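Local coordinates for inner membrane protein (Salmonella typhimurium LT2, PDB 2QJV) that is probably a sugar-acid isomerase of the KduI/IolB family, related to the IolB enzymes that isomerise 5-deoxy-glucuronate during inositol breakdown, at the interface of chains A and B. Residues are numbered along the deposited sequence; one frame, centred on the assembly and turned at random. Chains: chain A/B, Uncharacterized IolB-like protein.

Contact 1: the interface of chains A and B. Residues chain A 200, 232-234; chain B 165, 200, 232-233.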
loop_
_atom_site.group_PDB
_atom_site.type_symbol
_atom_site.label_atom_id
_atom_site.label_comp_id
_atom_site.label_asym_id
_atom_site.label_seq_id
_atom_site.Cartn_x
_atom_site.Cartn_y
_atom_site.Cartn_z
ATOM N N LEU A 200 19.350 -3.251 8.360
ATOM C CA LEU A 200 18.434 -3.322 7.231
ATOM C C LEU A 200 18.403 -4.775 6.727
ATOM O O LEU A 200 19.440 -5.349 6.309
ATOM C CB LEU A 200 18.855 -2.355 6.129
ATOM C CG LEU A 200 18.940 -0.867 6.560
ATOM C CD1 LEU A 200 19.480 0.020 5.437
ATOM C CD2 LEU A 200 17.583 -0.342 7.060
ATOM N N ALA A 232 21.929 -6.556 6.371
ATOM C CA ALA A 232 22.974 -5.531 6.226
ATOM C C ALA A 232 23.058 -4.714 7.522
ATOM O O ALA A 232 22.112 -4.026 7.907
ATOM C CB ALA A 232 22.755 -4.618 4.991
ATOM N N THR A 233 24.189 -4.812 8.201
ATOM C CA THR A 233 24.418 -4.058 9.425
ATOM C C THR A 233 24.986 -2.649 9.104
ATOM O O THR A 233 25.515 -2.386 8.030
ATOM C CB THR A 233 25.341 -4.832 10.459
ATOM O OG1 THR A 233 26.654 -4.902 9.955
ATOM C CG2 THR A 233 24.816 -6.243 10.769
ATOM N N ILE A 234 24.900 -1.784 10.113
ATOM C CA ILE A 234 25.202 -0.369 10.081
ATOM C C ILE A 234 26.386 -0.041 10.990
ATOM O O ILE A 234 26.423 -0.497 12.138
ATOM C CB ILE A 234 23.892 0.392 10.580
ATOM C CG1 ILE A 234 22.728 0.151 9.588
ATOM C CG2 ILE A 234 24.094 1.850 10.818
ATOM C CD1 ILE A 234 22.967 0.622 8.195
ATOM N N THR B 165 29.065 1.942 5.765
ATOM C CA THR B 165 27.860 2.722 5.733
ATOM C C THR B 165 28.232 4.187 5.385
ATOM O O THR B 165 29.188 4.716 5.938
ATOM C CB THR B 165 27.116 2.707 7.099
ATOM O OG1 THR B 165 27.126 1.384 7.684
ATOM C CG2 THR B 165 25.691 3.283 6.945
ATOM N N LEU B 200 21.343 -1.072 0.271
ATOM C CA LEU B 200 20.077 -0.798 0.916
ATOM C C LEU B 200 20.105 0.658 1.424
ATOM O O LEU B 200 20.949 1.000 2.228
ATOM C CB LEU B 200 19.803 -1.797 2.032
ATOM C CG LEU B 200 19.722 -3.263 1.582
ATOM C CD1 LEU B 200 19.554 -4.177 2.776
ATOM C CD2 LEU B 200 18.585 -3.488 0.571
ATOM N N ALA B 232 23.521 1.626 3.276
ATOM C CA ALA B 232 24.180 0.427 3.789
ATOM C C ALA B 232 24.623 -0.404 2.596
ATOM O O ALA B 232 23.795 -0.874 1.833
ATOM C CB ALA B 232 23.245 -0.391 4.721
ATOM N N THR B 233 25.939 -0.549 2.401
ATOM C CA THR B 233 26.491 -1.370 1.310
ATOM C C THR B 233 26.559 -2.834 1.768
ATOM O O THR B 233 26.441 -3.158 2.962
ATOM C CB THR B 233 27.875 -0.883 0.853
ATOM O OG1 THR B 233 28.769 -1.005 1.948
ATOM C CG2 THR B 233 27.793 0.560 0.376
HETATM O O HOH W 1 26.414 -0.608 6.166
#

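Contact 2: the interface of chains A and B. Residues chain A 198, 234-235, 237; chain B 165, 168, 263.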
loop_
_atom_site.group_PDB
_atom_site.type_symbol
_atom_site.label_atom_id
_atom_site.label_comp_id
_atom_site.label_asym_id
_atom_site.label_seq_id
_atom_site.Cartn_x
_atom_site.Cartn_y
_atom_site.Cartn_z
ATOM N N PHE A 198 20.052 -0.161 14.591
ATOM C CA PHE A 198 19.231 -0.913 13.665
ATOM C C PHE A 198 20.108 -1.539 12.575
ATOM O O PHE A 198 21.290 -1.233 12.461
ATOM C CB PHE A 198 18.122 -0.021 13.044
ATOM C CG PHE A 198 18.632 1.044 12.113
ATOM C CD1 PHE A 198 18.953 2.315 12.593
ATOM C CD2 PHE A 198 18.746 0.809 10.742
ATOM C CE1 PHE A 198 19.398 3.338 11.722
ATOM C CE2 PHE A 198 19.232 1.820 9.869
ATOM C CZ PHE A 198 19.538 3.082 10.358
ATOM N N ILE A 234 24.900 -1.784 10.113
ATOM C CA ILE A 234 25.202 -0.369 10.081
ATOM C C ILE A 234 26.386 -0.041 10.990
ATOM O O ILE A 234 26.423 -0.497 12.138
ATOM C CB ILE A 234 23.892 0.392 10.580
ATOM C CG1 ILE A 234 22.728 0.151 9.588
ATOM C CG2 ILE A 234 24.094 1.850 10.818
ATOM C CD1 ILE A 234 22.967 0.622 8.195
ATOM N N ALA A 235 27.349 0.713 10.467
ATOM C CA ALA A 235 28.524 1.171 11.225
ATOM C C ALA A 235 28.127 1.686 12.626
ATOM O O ALA A 235 27.214 2.511 12.770
ATOM C CB ALA A 235 29.301 2.240 10.462
ATOM N N TYR A 237 26.869 -0.157 15.103
ATOM C CA TYR A 237 25.920 -1.075 15.739
ATOM C C TYR A 237 26.122 -2.542 15.405
ATOM O O TYR A 237 25.761 -3.023 14.322
ATOM C CB TYR A 237 24.484 -0.670 15.414
ATOM C CG TYR A 237 24.167 0.704 15.940
ATOM C CD1 TYR A 237 24.044 0.924 17.317
ATOM C CD2 TYR A 237 23.973 1.785 15.081
ATOM C CE1 TYR A 237 23.750 2.172 17.811
ATOM C CE2 TYR A 237 23.698 3.076 15.597
ATOM C CZ TYR A 237 23.597 3.242 16.945
ATOM O OH TYR A 237 23.300 4.497 17.442
ATOM N N THR B 165 29.065 1.942 5.765
ATOM C CA THR B 165 27.860 2.722 5.733
ATOM C C THR B 165 28.232 4.187 5.385
ATOM O O THR B 165 29.188 4.716 5.938
ATOM C CB THR B 165 27.116 2.707 7.099
ATOM O OG1 THR B 165 27.126 1.384 7.684
ATOM C CG2 THR B 165 25.691 3.283 6.945
ATOM N N TRP B 168 26.053 8.761 6.631
ATOM C CA TRP B 168 25.878 8.202 7.968
ATOM C C TRP B 168 27.067 8.687 8.815
ATOM O O TRP B 168 28.201 8.702 8.320
ATOM C CB TRP B 168 25.819 6.670 7.873
ATOM C CG TRP B 168 25.774 5.949 9.170
ATOM C CD1 TRP B 168 26.817 5.390 9.812
ATOM C CD2 TRP B 168 24.626 5.753 10.009
ATOM N NE1 TRP B 168 26.406 4.842 11.003
ATOM C CE2 TRP B 168 25.062 5.059 11.150
ATOM C CE3 TRP B 168 23.265 6.094 9.905
ATOM C CZ2 TRP B 168 24.192 4.709 12.192
ATOM C CZ3 TRP B 168 22.407 5.734 10.930
ATOM C CH2 TRP B 168 22.869 5.040 12.046
ATOM N N ILE B 263 28.486 8.632 16.896
ATOM C CA ILE B 263 29.349 7.955 15.913
ATOM C C ILE B 263 30.371 8.955 15.312
ATOM O O ILE B 263 31.420 8.546 14.841
ATOM C CB ILE B 263 28.505 7.180 14.852
ATOM C CG1 ILE B 263 27.715 6.047 15.573
ATOM C CG2 ILE B 263 29.372 6.657 13.672
ATOM C CD1 ILE B 263 26.736 5.248 14.681
#

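Contact 1: the interface of chains A and B
A:Leu200 and B:Leu200 pack against each other across the two-fold relation of the chains, each from strand 198-204 of its own subunit. Following A:Leu200 outward, CB lies 3.9 Å from the methyl CD1 of B:Leu200. CG turns toward the backbone N side, and chi2 of 175° extends the chain so that CD1 reaches into the partner. This methyl approaches the backbone of its counterpart, 3.7 Å from the carbonyl O of B:Leu200. It also meets CB of B:Ala232 at 3.9 Å. The reciprocal arrangement holds for B:Leu200, whose CD1 approaches CB and the carbonyl O of A:Leu200 as well as the methyl of A:Ala232, so the two leucines each place one branch beside the other's stem. The small alanines of the two 231-233 strands line this apolar seam. A:Ile234 adds to the packing on B:Ala232, its CD1 coming within 3.6 Å of CB. A chi2 of -60° folds CD1 of A:Ile234 back from a fully extended chain and carries it toward both B:Ala232 and B:Thr165. The side chains of A:Ile234 and B:Thr165 meet at about a right angle, with CD1 of the isoleucine 4.0 Å from CG2 of the threonine. The other branch of the threonine faces backbone: OG1 of B:Thr165 stands 3.5 Å from CA of A:Ile234. At this rim the packing becomes polar. A water links the chains, lying 2.7 Å from the carbonyl O of A:Thr233 and 2.6 Å from the hydroxyl OG1 of B:Thr165.

Contact 2: the interface of chains A and B
The hydroxyl OG1 of B:Thr165 accepts a hydrogen bond from the backbone N of A:Ala235 at 2.9 Å, almost perfectly straight at 177° about the hydrogen. The carbonyl at the other end of the same alanine is used too: indole NE1 of B:Trp168 donates to O of A:Ala235 over 3.0 Å. This second bond is more bent, 143° at the hydrogen, and the donor is tilted away from the carbonyl plane while the oxygen lies somewhat out of the indole plane. A:Ala235 is thus gripped through both backbone polar groups, and its methyl CB rests beside CB of B:Thr165. CG of B:Trp168 lies opposite its own backbone N (chi1 174°), which sends the indole across the interface into chain A. There the methyl CG2 of A:Ile234 covers one face of the six-membered ring, displaced toward the rim, in a CH-pi contact whose exact closeness is doubtful. The far rim of the indole comes up against A:Phe198, with CH2 of the tryptophan 3.9 Å from CE1 of the phenylalanine. A:Tyr237 and the indole meet edge to edge, CE2 of the tyrosine lying 3.8 Å from CZ2 of B:Trp168. The methyl CD1 of B:Ile263, from the 3-10 helix 258-263, packs beside the same tyrosine CE2 at 3.8 Å. In the deposited assembly the site fastens the loop after strand 231-233 to the neighbouring subunit; if the pairing holds in solution, its directional backbone bonds and aromatic anchor should fix how the chains are oriented.

Contacts 1 and 2 are neighbouring parts of one interface, their C-alpha centres about 8 Å apart. A:Ile234 turns CD1 to contact 1 and CG2 to contact 2, while the hydroxyl OG1 of B:Thr165 serves both, through a water in one and a direct bond in the other. Both draw on strand 198-204 of chain A. Contact 1 forms the mainly apolar part where matching strands meet; contact 2 adds polar and aromatic anchoring to one flank. Two-fold symmetry supplies a twin of contact 2 with the chains exchanged. Together they join two of the six subunits in the deposited assembly, plausibly a dimer unit of a hexamer.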